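Local coordinates for putative NADP oxidoreductase BF3122 (Bacteroides fragilis, PDB 3D1L) that probably acts as an NADP-dependent oxidoreductase, pairing an N-terminal dinucleotide-binding domain with a helical C-terminal region through which two copies probably associate, at the interface of chains A and B. Coordinates in Å, arbitrary orientation; residue numbers count along the deposited sequence, not the author numbering. Chains: chain A/B, Putative NADP oxidoreductase BF3122.

The interface of chains A and B. Residues chain A 180, 257-258, 261-262, 265; chain B 187-188, 191, 254.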
ATOM      1  N   PHE A 180      -5.306   5.327  -7.884  1.00 41.18           N
ATOM      2  CA  PHE A 180      -3.900   5.336  -7.475  1.00 42.15           C
ATOM      3  C   PHE A 180      -3.531   4.078  -6.717  1.00 42.58           C
ATOM      4  O   PHE A 180      -2.566   3.395  -7.069  1.00 43.24           O
ATOM      5  CB  PHE A 180      -3.576   6.586  -6.656  1.00 41.44           C
ATOM      6  CG  PHE A 180      -3.466   7.830  -7.496  1.00 42.13           C
ATOM      7  CD1 PHE A 180      -2.251   8.183  -8.077  1.00 39.18           C
ATOM      8  CD2 PHE A 180      -4.586   8.625  -7.745  1.00 38.24           C
ATOM      9  CE1 PHE A 180      -2.146   9.320  -8.876  1.00 39.66           C
ATOM     10  CE2 PHE A 180      -4.484   9.763  -8.543  1.00 38.29           C
ATOM     11  CZ  PHE A 180      -3.270  10.117  -9.105  1.00 39.25           C
ATOM     12  N   LEU A 257       9.480  10.628 -14.284  1.00 42.32           N
ATOM     13  CA  LEU A 257       8.442  11.442 -13.660  1.00 42.00           C
ATOM     14  C   LEU A 257       8.096  10.951 -12.252  1.00 40.83           C
ATOM     15  O   LEU A 257       7.934  11.756 -11.338  1.00 40.59           O
ATOM     16  CB  LEU A 257       7.189  11.557 -14.562  1.00 42.09           C
ATOM     17  CG  LEU A 257       7.394  12.329 -15.891  1.00 43.88           C
ATOM     18  CD1 LEU A 257       6.211  12.201 -16.823  1.00 43.23           C
ATOM     19  CD2 LEU A 257       7.751  13.813 -15.674  1.00 43.51           C
ATOM     20  N   LEU A 258       8.025   9.638 -12.061  1.00 40.66           N
ATOM     21  CA  LEU A 258       7.734   9.097 -10.716  1.00 39.80           C
ATOM     22  C   LEU A 258       8.834   9.414  -9.728  1.00 39.55           C
ATOM     23  O   LEU A 258       8.565   9.758  -8.565  1.00 38.57           O
ATOM     24  CB  LEU A 258       7.463   7.600 -10.771  1.00 39.76           C
ATOM     25  CG  LEU A 258       6.132   7.252 -11.434  1.00 39.48           C
ATOM     26  CD1 LEU A 258       6.087   5.820 -11.932  1.00 35.83           C
ATOM     27  CD2 LEU A 258       4.981   7.534 -10.455  1.00 39.06           C
ATOM     28  N   SER A 261       8.623  13.056  -8.813  1.00 43.70           N
ATOM     29  CA  SER A 261       7.476  13.201  -7.927  1.00 43.43           C
ATOM     30  C   SER A 261       7.769  12.771  -6.484  1.00 43.67           C
ATOM     31  O   SER A 261       7.359  13.447  -5.539  1.00 43.25           O
ATOM     32  CB  SER A 261       6.289  12.430  -8.488  1.00 43.47           C
ATOM     33  OG  SER A 261       5.145  12.620  -7.682  1.00 44.03           O
ATOM     34  N   ILE A 262       8.475  11.647  -6.317  1.00 43.53           N
ATOM     35  CA  ILE A 262       8.915  11.192  -4.992  1.00 43.59           C
ATOM     36  C   ILE A 262       9.848  12.250  -4.379  1.00 45.15           C
ATOM     37  O   ILE A 262       9.659  12.669  -3.231  1.00 45.25           O
ATOM     38  CB  ILE A 262       9.645   9.794  -5.040  1.00 43.35           C
ATOM     39  CG1 ILE A 262       8.664   8.656  -5.381  1.00 42.86           C
ATOM     40  CG2 ILE A 262      10.400   9.527  -3.735  1.00 42.00           C
ATOM     41  CD1 ILE A 262       9.309   7.358  -5.779  1.00 41.75           C
ATOM     42  N   ARG A 265       8.519  15.470  -2.848  1.00 54.92           N
ATOM     43  CA  ARG A 265       8.087  15.394  -1.438  1.00 56.19           C
ATOM     44  C   ARG A 265       9.234  15.353  -0.413  1.00 57.66           C
ATOM     45  O   ARG A 265       8.979  15.321   0.806  1.00 57.89           O
ATOM     46  CB  ARG A 265       7.176  14.198  -1.211  1.00 55.60           C
ATOM     47  CG  ARG A 265       5.740  14.416  -1.641  1.00 55.83           C
ATOM     48  CD  ARG A 265       5.577  14.264  -3.141  1.00 53.60           C
ATOM     49  NE  ARG A 265       4.231  14.607  -3.576  1.00 53.46           N
ATOM     50  CZ  ARG A 265       3.902  14.876  -4.833  1.00 53.04           C
ATOM     51  NH1 ARG A 265       4.831  14.841  -5.766  1.00 53.09           N
ATOM     52  NH2 ARG A 265       2.650  15.195  -5.154  1.00 53.75           N
TER
ATOM     53  N   HIS B 187       4.757   5.169  -3.529  1.00 38.87           N
ATOM     54  CA  HIS B 187       4.439   6.545  -3.966  1.00 38.98           C
ATOM     55  C   HIS B 187       2.977   6.676  -4.384  1.00 39.39           C
ATOM     56  O   HIS B 187       2.358   7.685  -4.097  1.00 40.05           O
ATOM     57  CB  HIS B 187       5.362   7.042  -5.086  1.00 39.01           C
ATOM     58  CG  HIS B 187       5.181   8.498  -5.416  1.00 38.81           C
ATOM     59  ND1 HIS B 187       5.370   9.503  -4.491  1.00 38.68           N
ATOM     60  CD2 HIS B 187       4.818   9.114  -6.566  1.00 37.69           C
ATOM     61  CE1 HIS B 187       5.135  10.676  -5.058  1.00 37.46           C
ATOM     62  NE2 HIS B 187       4.796  10.466  -6.316  1.00 37.67           N
HETATM   63  N   MSE B 188       2.409   5.648  -5.024  1.00 39.50           N
HETATM   64  CA  MSE B 188       0.966   5.666  -5.350  1.00 39.21           C
HETATM   65  C   MSE B 188       0.100   5.778  -4.103  1.00 39.56           C
HETATM   66  O   MSE B 188      -0.940   6.472  -4.106  1.00 40.28           O
HETATM   67  CB  MSE B 188       0.550   4.423  -6.166  1.00 39.15           C
HETATM   68  CG  MSE B 188       1.295   4.214  -7.477  1.00 37.86           C
HETATM   69 SE   MSE B 188       1.032   5.713  -8.664  0.50 31.80          SE
HETATM   70  CE  MSE B 188       2.585   6.762  -8.369  1.00 35.31           C
ATOM     71  N   LEU B 191       0.432   9.523  -2.833  1.00 41.53           N
ATOM     72  CA  LEU B 191      -0.417  10.421  -3.604  1.00 41.69           C
ATOM     73  C   LEU B 191      -1.881  10.270  -3.205  1.00 42.24           C
ATOM     74  O   LEU B 191      -2.544  11.267  -2.966  1.00 42.75           O
ATOM     75  CB  LEU B 191      -0.260  10.174  -5.101  1.00 41.00           C
ATOM     76  CG  LEU B 191       1.108  10.519  -5.698  1.00 40.49           C
ATOM     77  CD1 LEU B 191       1.115  10.169  -7.169  1.00 39.18           C
ATOM     78  CD2 LEU B 191       1.439  11.992  -5.471  1.00 41.11           C
ATOM     79  N   LEU B 254       0.906  12.487 -14.372  1.00 55.62           N
ATOM     80  CA  LEU B 254       1.178  11.102 -13.962  1.00 55.07           C
ATOM     81  C   LEU B 254      -0.051  10.217 -14.184  1.00 55.24           C
ATOM     82  O   LEU B 254       0.047   9.115 -14.758  1.00 55.16           O
ATOM     83  CB  LEU B 254       1.607  11.012 -12.487  1.00 54.29           C
ATOM     84  CG  LEU B 254       3.064  11.327 -12.180  1.00 54.76           C
ATOM     85  CD1 LEU B 254       3.306  11.261 -10.687  1.00 54.25           C
ATOM     86  CD2 LEU B 254       4.026  10.384 -12.972  1.00 50.14           C
TER
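A:Ser261 and B:His187 make the polar link of this patch: the serine hydroxyl OG lies 2.6 Å from the imidazole NE2, a short hydrogen bond whose direction the structure does not decide. The serine holds OG anti to its backbone N (chi1 -177°), which points the hydroxyl at the tip of the ring. In B:His187, CG anti to the backbone N (chi1 -172°) carries the ring out from its helix toward helix 249-264 of chain A, where NE2 reaches the serine hydroxyl. The ring lies between A:Ile262 of the partner and B:Leu191 of its own helix. A:Ile262 covers one face, its CG1 3.5 Å from B:His187 CG and set toward the rim in a CH-pi contact; B:Leu191 CG covers the other. Within chain A, A:Arg265 NH1 donates to A:Ser261 O at 2.9 Å, tying the guanidinium back to the helix carrying the serine. The guanidinium stands steeply to the imidazole, their planes 78° apart, and its outer NH2 comes within 3.4 Å of B:Leu191 CD2. With NH1 of A:Arg265 4.4 Å from B:His187 NE2, the positive charge may disfavour protonation of the imidazole.

Apolar packing surrounds this bond. B:Leu254 sends its two methyls to different partners, CD1 toward A:Ser261 and CD2 to A:Leu257 CB at 3.7 Å and to the A:Leu258 side chain. The selenomethionine B:Met188 turns its terminal methyl CE tightly against A:Leu258 CD2, while A:Phe180 brings the CE1 rim of its ring to B:Leu191 CD1 at 3.8 Å.

Helices 168-198 and 249-264 of both chains supply these side chains, with A:Arg265 just beyond the latter. The patch, repeated by two-fold symmetry, belongs to a helical interface between the outlying N-terminal domains, consistent with a dimer.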